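SAM-dependent methyltransferase (PDB 5BP7) binds S-adenosyl-L-homocysteine and probably transfers methyl groups from S-adenosylmethionine to an acceptor substrate. Local coordinates at residues V122-T136 with L149-E163. Residues are numbered along the deposited sequence; the frame is centred on the assembly and turned at random.
Sequences VSDDKAGVAACVGAT and LARSLRPGGIILIGE. With SAH (S-adenosyl-L-homocysteine), chain D.
Val122 lays CG1 against the carbonyl oxygen of Arg151, and the next residue, Ser123, donates its backbone N to Ser152 OG (2.9 Å, 167° at the hydrogen). Lys126 bends back at chi2 (-61°), which brings NZ between two carbonyls: it reaches Arg151 O at 2.9 Å and Ser123 O at 3.0 Å, lying in the carbonyl plane of each. Ala127 N bonds to Ser152 O, and Ala127 O accepts from Arg154 N. At Gly128 the chain turns a corner; its CA sits 3.8 Å over the centre of the Arg154 guanidinium, whose NH1 bonds to Pro155 O.

Beyond the corner, the rest of strand 127-133 runs parallel to strand 157-166, with Gly128 O, Ala130 and Cys132 exchanging backbone bonds with Ile158, Leu160 and Gly162. On one face Val129 CG1 and Ala131 CB pack on Leu160; on the other, Leu149 from helix 142-150 covers Ala130 CB and Cys132 CB. Past the weak Gly134 N to Gly162 O bond, Thr136 OG1 donates to the syn side of Glu163 OE1 at 2.6 Å, and a water joins Gly162 O to the same carboxylate oxygen.

This is the beta-alpha-beta crossover of a Rossmann-like methyltransferase sheet. Val133 O, at the strand's C-terminal end, takes a 2.8 Å bond from the amino N of S-adenosyl-L-homocysteine, so the bonds of Cys132 and Gly134 on either side probably help to position this carbonyl, which also accepts a hydrogen bond from Asn41 ND2.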
ATOM      1  N   VAL A 122       1.359  -4.462 -17.657  1.00 36.58           N
ATOM      2  CA  VAL A 122       1.505  -5.907 -17.729  1.00 36.69           C
ATOM      3  C   VAL A 122       2.986  -6.225 -18.019  1.00 37.09           C
ATOM      4  O   VAL A 122       3.565  -5.703 -18.956  1.00 36.39           O
ATOM      5  CB  VAL A 122       0.649  -6.511 -18.847  1.00 37.96           C
ATOM      6  CG1 VAL A 122       0.824  -8.031 -18.911  1.00 37.80           C
ATOM      7  CG2 VAL A 122      -0.799  -6.153 -18.623  1.00 37.92           C
ATOM      8  N   SER A 123       3.588  -7.070 -17.187  1.00 37.05           N
ATOM      9  CA  SER A 123       4.978  -7.445 -17.367  1.00 38.56           C
ATOM     10  C   SER A 123       5.043  -8.598 -18.369  1.00 39.52           C
ATOM     11  O   SER A 123       4.286  -9.555 -18.273  1.00 37.90           O
ATOM     12  CB  SER A 123       5.579  -7.870 -16.039  1.00 38.23           C
ATOM     13  OG  SER A 123       6.971  -8.011 -16.177  1.00 39.60           O
ATOM     14  N   ASP A 124       5.944  -8.509 -19.333  1.00 40.74           N
ATOM     15  CA  ASP A 124       6.274  -9.678 -20.180  1.00 43.05           C
ATOM     16  C   ASP A 124       7.019 -10.745 -19.355  1.00 41.17           C
ATOM     17  O   ASP A 124       6.925 -11.925 -19.629  1.00 39.65           O
ATOM     18  CB  ASP A 124       7.090  -9.258 -21.412  1.00 46.17           C
ATOM     19  CG  ASP A 124       6.305  -8.328 -22.347  1.00 48.71           C
ATOM     20  OD1 ASP A 124       5.123  -8.587 -22.596  1.00 48.85           O
ATOM     21  OD2 ASP A 124       6.877  -7.313 -22.810  1.00 54.10           O
ATOM     22  N   ASP A 125       7.816 -10.276 -18.404  1.00 39.31           N
ATOM     23  CA  ASP A 125       8.484 -11.108 -17.438  1.00 39.35           C
ATOM     24  C   ASP A 125       7.494 -11.478 -16.325  1.00 37.58           C
ATOM     25  O   ASP A 125       7.299 -10.716 -15.407  1.00 36.28           O
ATOM     26  CB  ASP A 125       9.687 -10.291 -16.912  1.00 39.59           C
ATOM     27  CG  ASP A 125      10.575 -11.080 -16.007  1.00 40.68           C
ATOM     28  OD1 ASP A 125      10.350 -12.312 -15.814  1.00 40.69           O
ATOM     29  OD2 ASP A 125      11.493 -10.431 -15.457  1.00 40.76           O
ATOM     30  N   LYS A 126       6.902 -12.673 -16.402  1.00 36.55           N
ATOM     31  CA  LYS A 126       5.860 -13.060 -15.461  1.00 35.92           C
ATOM     32  C   LYS A 126       6.429 -13.255 -14.045  1.00 34.52           C
ATOM     33  O   LYS A 126       7.544 -13.755 -13.851  1.00 35.06           O
ATOM     34  CB  LYS A 126       5.125 -14.350 -15.900  1.00 37.39           C
ATOM     35  CG  LYS A 126       4.508 -14.370 -17.298  1.00 38.62           C
ATOM     36  CD  LYS A 126       3.464 -13.304 -17.476  1.00 39.35           C
ATOM     37  CE  LYS A 126       2.976 -13.175 -18.928  1.00 41.62           C
ATOM     38  NZ  LYS A 126       2.493 -11.768 -19.168  1.00 41.36           N
ATOM     39  N   ALA A 127       5.614 -12.925 -13.063  1.00 33.28           N
ATOM     40  CA  ALA A 127       6.050 -12.903 -11.670  1.00 32.78           C
ATOM     41  C   ALA A 127       5.413 -14.029 -10.861  1.00 32.72           C
ATOM     42  O   ALA A 127       4.242 -14.342 -11.053  1.00 33.16           O
ATOM     43  CB  ALA A 127       5.709 -11.563 -11.055  1.00 31.69           C
ATOM     44  N   GLY A 128       6.200 -14.629  -9.973  1.00 32.45           N
ATOM     45  CA  GLY A 128       5.695 -15.574  -8.973  1.00 32.57           C
ATOM     46  C   GLY A 128       4.831 -14.912  -7.896  1.00 31.42           C
ATOM     47  O   GLY A 128       3.960 -15.555  -7.326  1.00 30.69           O
ATOM     48  N   VAL A 129       5.061 -13.621  -7.657  1.00 30.63           N
ATOM     49  CA  VAL A 129       4.166 -12.793  -6.857  1.00 30.15           C
ATOM     50  C   VAL A 129       3.857 -11.506  -7.621  1.00 30.62           C
ATOM     51  O   VAL A 129       4.789 -10.795  -8.019  1.00 32.28           O
ATOM     52  CB  VAL A 129       4.802 -12.437  -5.508  1.00 29.73           C
ATOM     53  CG1 VAL A 129       3.893 -11.535  -4.704  1.00 29.06           C
ATOM     54  CG2 VAL A 129       5.111 -13.704  -4.725  1.00 30.24           C
ATOM     55  N   ALA A 130       2.569 -11.234  -7.865  1.00 30.07           N
ATOM     56  CA  ALA A 130       2.130 -10.012  -8.526  1.00 30.32           C
ATOM     57  C   ALA A 130       1.290  -9.235  -7.529  1.00 30.67           C
ATOM     58  O   ALA A 130       0.195  -9.690  -7.134  1.00 31.54           O
ATOM     59  CB  ALA A 130       1.312 -10.328  -9.757  1.00 31.01           C
ATOM     60  N   ALA A 131       1.765  -8.051  -7.154  1.00 30.06           N
ATOM     61  CA  ALA A 131       1.242  -7.330  -6.014  1.00 29.93           C
ATOM     62  C   ALA A 131       0.737  -5.924  -6.308  1.00 30.05           C
ATOM     63  O   ALA A 131       1.326  -5.195  -7.079  1.00 30.34           O
ATOM     64  CB  ALA A 131       2.306  -7.255  -4.951  1.00 30.24           C
ATOM     65  N   CYS A 132      -0.361  -5.553  -5.653  1.00 30.52           N
ATOM     66  CA  CYS A 132      -0.802  -4.158  -5.567  1.00 30.69           C
ATOM     67  C   CYS A 132      -1.315  -3.934  -4.151  1.00 30.65           C
ATOM     68  O   CYS A 132      -2.459  -4.309  -3.800  1.00 30.30           O
ATOM     69  CB  CYS A 132      -1.875  -3.847  -6.596  1.00 31.47           C
ATOM     70  SG  CYS A 132      -2.438  -2.128  -6.507  1.00 33.62           S
ATOM     71  N   VAL A 133      -0.445  -3.340  -3.325  1.00 31.52           N
ATOM     72  CA  VAL A 133      -0.644  -3.247  -1.879  1.00 31.63           C
ATOM     73  C   VAL A 133      -1.038  -1.817  -1.532  1.00 32.90           C
ATOM     74  O   VAL A 133      -0.198  -0.950  -1.310  1.00 33.46           O
ATOM     75  CB  VAL A 133       0.633  -3.687  -1.127  1.00 31.98           C
ATOM     76  CG1 VAL A 133       0.462  -3.631   0.380  1.00 32.53           C
ATOM     77  CG2 VAL A 133       0.965  -5.108  -1.507  1.00 32.24           C
ATOM     78  N   GLY A 134      -2.339  -1.582  -1.502  1.00 33.56           N
ATOM     79  CA  GLY A 134      -2.894  -0.289  -1.110  1.00 34.14           C
ATOM     80  C   GLY A 134      -3.027   0.728  -2.233  1.00 34.80           C
ATOM     81  O   GLY A 134      -3.142   1.920  -1.960  1.00 36.68           O
ATOM     82  N   ALA A 135      -3.075   0.280  -3.483  1.00 33.39           N
ATOM     83  CA  ALA A 135      -3.324   1.190  -4.592  1.00 33.98           C
ATOM     84  C   ALA A 135      -4.281   0.582  -5.627  1.00 34.14           C
ATOM     85  O   ALA A 135      -4.008   0.639  -6.816  1.00 33.95           O
ATOM     86  CB  ALA A 135      -2.001   1.582  -5.229  1.00 34.58           C
ATOM     87  N   THR A 136      -5.418   0.050  -5.173  1.00 33.97           N
ATOM     88  CA  THR A 136      -6.329  -0.685  -6.050  1.00 34.62           C
ATOM     89  C   THR A 136      -7.139   0.162  -7.024  1.00 34.80           C
ATOM     90  O   THR A 136      -7.813  -0.381  -7.894  1.00 34.65           O
ATOM     91  CB  THR A 136      -7.286  -1.604  -5.255  1.00 35.89           C
ATOM     92  OG1 THR A 136      -8.051  -0.833  -4.306  1.00 36.86           O
ATOM     93  CG2 THR A 136      -6.477  -2.687  -4.547  1.00 35.56           C
ATOM     94  N   LEU A 149      -3.271  -7.759 -12.419  1.00 33.53           N
ATOM     95  CA  LEU A 149      -2.156  -8.532 -11.852  1.00 32.90           C
ATOM     96  C   LEU A 149      -2.116  -9.955 -12.398  1.00 33.61           C
ATOM     97  O   LEU A 149      -1.037 -10.462 -12.686  1.00 33.69           O
ATOM     98  CB  LEU A 149      -2.218  -8.565 -10.344  1.00 32.14           C
ATOM     99  CG  LEU A 149      -2.017  -7.206  -9.661  1.00 31.64           C
ATOM    100  CD1 LEU A 149      -2.331  -7.300  -8.188  1.00 30.95           C
ATOM    101  CD2 LEU A 149      -0.607  -6.665  -9.863  1.00 32.27           C
ATOM    102  N   ALA A 150      -3.292 -10.554 -12.629  1.00 33.75           N
ATOM    103  CA  ALA A 150      -3.376 -11.904 -13.197  1.00 34.32           C
ATOM    104  C   ALA A 150      -2.672 -12.003 -14.535  1.00 35.66           C
ATOM    105  O   ALA A 150      -2.057 -13.023 -14.838  1.00 36.69           O
ATOM    106  CB  ALA A 150      -4.819 -12.349 -13.350  1.00 34.71           C
ATOM    107  N   ARG A 151      -2.719 -10.939 -15.329  1.00 35.88           N
ATOM    108  CA  ARG A 151      -2.032 -10.949 -16.611  1.00 37.01           C
ATOM    109  C   ARG A 151      -0.504 -10.989 -16.524  1.00 36.32           C
ATOM    110  O   ARG A 151       0.145 -11.307 -17.515  1.00 36.72           O
ATOM    111  CB  ARG A 151      -2.500  -9.767 -17.449  1.00 38.84           C
ATOM    112  CG  ARG A 151      -3.967  -9.925 -17.757  1.00 40.02           C
ATOM    113  CD  ARG A 151      -4.488  -8.745 -18.505  1.00 41.38           C
ATOM    114  NE  ARG A 151      -5.933  -8.876 -18.684  1.00 42.17           N
ATOM    115  CZ  ARG A 151      -6.544  -9.178 -19.828  1.00 43.58           C
ATOM    116  NH1 ARG A 151      -7.869  -9.266 -19.856  1.00 44.60           N
ATOM    117  NH2 ARG A 151      -5.862  -9.378 -20.954  1.00 45.33           N
ATOM    118  N   SER A 152       0.062 -10.658 -15.362  1.00 34.41           N
ATOM    119  CA  SER A 152       1.512 -10.716 -15.134  1.00 34.71           C
ATOM    120  C   SER A 152       1.933 -11.906 -14.290  1.00 35.06           C
ATOM    121  O   SER A 152       3.110 -12.031 -13.939  1.00 35.43           O
ATOM    122  CB  SER A 152       1.993  -9.428 -14.439  1.00 33.59           C
ATOM    123  OG  SER A 152       1.808  -8.301 -15.260  1.00 33.94           O
ATOM    124  N   LEU A 153       0.994 -12.792 -13.976  1.00 35.31           N
ATOM    125  CA  LEU A 153       1.270 -13.842 -13.022  1.00 36.40           C
ATOM    126  C   LEU A 153       1.800 -15.076 -13.710  1.00 37.73           C
ATOM    127  O   LEU A 153       1.170 -15.568 -14.635  1.00 38.82           O
ATOM    128  CB  LEU A 153       0.000 -14.194 -12.267  1.00 36.35           C
ATOM    129  CG  LEU A 153       0.173 -15.025 -11.006  1.00 36.32           C
ATOM    130  CD1 LEU A 153       0.787 -14.196  -9.888  1.00 35.80           C
ATOM    131  CD2 LEU A 153      -1.188 -15.545 -10.580  1.00 36.53           C
ATOM    132  N   ARG A 154       2.924 -15.615 -13.247  1.00 38.85           N
ATOM    133  CA  ARG A 154       3.387 -16.874 -13.814  1.00 40.74           C
ATOM    134  C   ARG A 154       2.573 -18.018 -13.246  1.00 40.29           C
ATOM    135  O   ARG A 154       2.003 -17.885 -12.149  1.00 39.93           O
ATOM    136  CB  ARG A 154       4.886 -17.088 -13.648  1.00 43.22           C
ATOM    137  CG  ARG A 154       5.365 -17.435 -12.270  1.00 44.64           C
ATOM    138  CD  ARG A 154       6.428 -18.515 -12.317  1.00 46.90           C
ATOM    139  NE  ARG A 154       7.001 -18.680 -10.990  1.00 48.17           N
ATOM    140  CZ  ARG A 154       6.407 -19.268  -9.950  1.00 48.20           C
ATOM    141  NH1 ARG A 154       5.183 -19.802 -10.025  1.00 47.93           N
ATOM    142  NH2 ARG A 154       7.056 -19.315  -8.797  1.00 49.43           N
ATOM    143  N   PRO A 155       2.479 -19.132 -13.996  1.00 41.35           N
ATOM    144  CA  PRO A 155       1.712 -20.280 -13.523  1.00 41.92           C
ATOM    145  C   PRO A 155       2.133 -20.647 -12.112  1.00 40.64           C
ATOM    146  O   PRO A 155       3.310 -20.735 -11.841  1.00 40.10           O
ATOM    147  CB  PRO A 155       2.098 -21.410 -14.514  1.00 44.12           C
ATOM    148  CG  PRO A 155       2.584 -20.720 -15.752  1.00 44.59           C
ATOM    149  CD  PRO A 155       2.917 -19.296 -15.401  1.00 43.35           C
ATOM    150  N   GLY A 156       1.171 -20.864 -11.234  1.00 39.33           N
ATOM    151  CA  GLY A 156       1.471 -21.261  -9.855  1.00 38.40           C
ATOM    152  C   GLY A 156       1.745 -20.093  -8.931  1.00 36.94           C
ATOM    153  O   GLY A 156       1.939 -20.292  -7.746  1.00 37.05           O
ATOM    154  N   GLY A 157       1.709 -18.870  -9.447  1.00 35.18           N
ATOM    155  CA  GLY A 157       2.038 -17.712  -8.644  1.00 34.19           C
ATOM    156  C   GLY A 157       0.937 -17.232  -7.710  1.00 32.75           C
ATOM    157  O   GLY A 157      -0.176 -17.779  -7.670  1.00 32.50           O
ATOM    158  N   ILE A 158       1.256 -16.172  -6.982  1.00 31.86           N
ATOM    159  CA  ILE A 158       0.360 -15.585  -5.985  1.00 31.36           C
ATOM    160  C   ILE A 158       0.080 -14.124  -6.330  1.00 31.17           C
ATOM    161  O   ILE A 158       0.993 -13.388  -6.722  1.00 30.55           O
ATOM    162  CB  ILE A 158       0.974 -15.670  -4.576  1.00 31.58           C
ATOM    163  CG1 ILE A 158       1.032 -17.130  -4.117  1.00 32.57           C
ATOM    164  CG2 ILE A 158       0.140 -14.893  -3.561  1.00 30.90           C
ATOM    165  CD1 ILE A 158       1.999 -17.368  -2.974  1.00 33.05           C
ATOM    166  N   ILE A 159      -1.182 -13.715  -6.168  1.00 31.30           N
ATOM    167  CA  ILE A 159      -1.570 -12.301  -6.250  1.00 31.61           C
ATOM    168  C   ILE A 159      -1.698 -11.739  -4.840  1.00 31.58           C
ATOM    169  O   ILE A 159      -2.308 -12.374  -3.974  1.00 32.74           O
ATOM    170  CB  ILE A 159      -2.884 -12.112  -7.054  1.00 32.38           C
ATOM    171  CG1 ILE A 159      -2.614 -12.423  -8.527  1.00 33.81           C
ATOM    172  CG2 ILE A 159      -3.413 -10.685  -6.926  1.00 32.03           C
ATOM    173  CD1 ILE A 159      -3.834 -12.528  -9.412  1.00 34.87           C
ATOM    174  N   LEU A 160      -1.130 -10.554  -4.624  1.00 31.34           N
ATOM    175  CA  LEU A 160      -1.293  -9.819  -3.377  1.00 31.19           C
ATOM    176  C   LEU A 160      -2.111  -8.573  -3.589  1.00 31.17           C
ATOM    177  O   LEU A 160      -1.809  -7.764  -4.472  1.00 31.70           O
ATOM    178  CB  LEU A 160       0.033  -9.371  -2.783  1.00 31.07           C
ATOM    179  CG  LEU A 160       1.010 -10.385  -2.259  1.00 31.34           C
ATOM    180  CD1 LEU A 160       2.215  -9.630  -1.663  1.00 31.54           C
ATOM    181  CD2 LEU A 160       0.350 -11.298  -1.249  1.00 31.17           C
ATOM    182  N   ILE A 161      -3.164  -8.447  -2.794  1.00 31.75           N
ATOM    183  CA  ILE A 161      -4.050  -7.278  -2.795  1.00 32.03           C
ATOM    184  C   ILE A 161      -4.082  -6.694  -1.385  1.00 30.53           C
ATOM    185  O   ILE A 161      -4.446  -7.378  -0.423  1.00 29.06           O
ATOM    186  CB  ILE A 161      -5.479  -7.649  -3.230  1.00 33.49           C
ATOM    187  CG1 ILE A 161      -5.526  -8.046  -4.706  1.00 35.47           C
ATOM    188  CG2 ILE A 161      -6.450  -6.509  -2.980  1.00 35.34           C
ATOM    189  CD1 ILE A 161      -5.301  -6.917  -5.707  1.00 36.35           C
ATOM    190  N   GLY A 162      -3.748  -5.413  -1.287  1.00 30.24           N
ATOM    191  CA  GLY A 162      -3.850  -4.650  -0.045  1.00 29.95           C
ATOM    192  C   GLY A 162      -5.006  -3.691  -0.156  1.00 30.95           C
ATOM    193  O   GLY A 162      -5.070  -2.915  -1.113  1.00 30.74           O
ATOM    194  N   GLU A 163      -5.953  -3.771   0.790  1.00 31.36           N
ATOM    195  CA  GLU A 163      -7.257  -3.126   0.627  1.00 32.66           C
ATOM    196  C   GLU A 163      -7.877  -2.864   1.982  1.00 31.90           C
ATOM    197  O   GLU A 163      -7.750  -3.691   2.881  1.00 30.32           O
ATOM    198  CB  GLU A 163      -8.196  -4.025  -0.204  1.00 34.05           C
ATOM    199  CG  GLU A 163      -9.621  -3.532  -0.467  1.00 36.44           C
ATOM    200  CD  GLU A 163      -9.744  -2.397  -1.487  1.00 38.28           C
ATOM    201  OE1 GLU A 163      -8.726  -1.988  -2.100  1.00 39.66           O
ATOM    202  OE2 GLU A 163     -10.879  -1.891  -1.662  1.00 39.30           O
TER
HETATM  203  N   SAH D 301       2.504  -0.456  -1.607  1.00 41.33           N
HETATM  204  CA  SAH D 301       3.250   0.755  -1.095  1.00 41.76           C
HETATM  205  CB  SAH D 301       2.551   2.090  -1.408  1.00 39.24           C
HETATM  206  CG  SAH D 301       1.074   2.258  -1.044  1.00 40.15           C
HETATM  207  SD  SAH D 301       0.600   3.972  -1.060  1.00 41.14           S
HETATM  208  C   SAH D 301       3.544   0.671   0.377  1.00 43.97           C
HETATM  209  O   SAH D 301       3.059  -0.226   1.073  1.00 44.11           O
HETATM  210  OXT SAH D 301       4.290   1.497   0.923  1.00 42.83           O
HETATM  211  C5' SAH D 301      -0.071   4.271  -2.706  1.00 40.01           C
HETATM  212  C4' SAH D 301       1.079   4.441  -3.699  1.00 39.18           C
HETATM  213  O4' SAH D 301       0.603   4.317  -5.035  1.00 37.79           O
HETATM  214  C3' SAH D 301       1.799   5.786  -3.602  1.00 38.13           C
HETATM  215  O3' SAH D 301       3.191   5.530  -3.404  1.00 36.07           O
HETATM  216  C2' SAH D 301       1.558   6.481  -4.931  1.00 38.44           C
HETATM  217  O2' SAH D 301       2.714   7.178  -5.384  1.00 40.49           O
HETATM  218  C1' SAH D 301       1.285   5.285  -5.818  1.00 38.80           C
HETATM  219  N9  SAH D 301       0.434   5.450  -7.003  1.00 38.67           N
HETATM  220  C8  SAH D 301      -0.778   6.076  -7.101  1.00 39.14           C
HETATM  221  N7  SAH D 301      -1.283   5.986  -8.312  1.00 38.69           N
HETATM  222  C5  SAH D 301      -0.352   5.241  -9.033  1.00 37.66           C
HETATM  223  C6  SAH D 301      -0.294   4.803 -10.373  1.00 36.47           C
HETATM  224  N6  SAH D 301      -1.269   5.084 -11.265  1.00 35.92           N
HETATM  225  N1  SAH D 301       0.781   4.080 -10.783  1.00 33.88           N
HETATM  226  C2  SAH D 301       1.757   3.809  -9.894  1.00 35.67           C
HETATM  227  N3  SAH D 301       1.807   4.181  -8.608  1.00 37.40           N
HETATM  228  C4  SAH D 301       0.708   4.904  -8.229  1.00 38.25           C
HETATM  229  O   HOH W   1      -6.130  -0.371  -1.907  1.00 39.23           O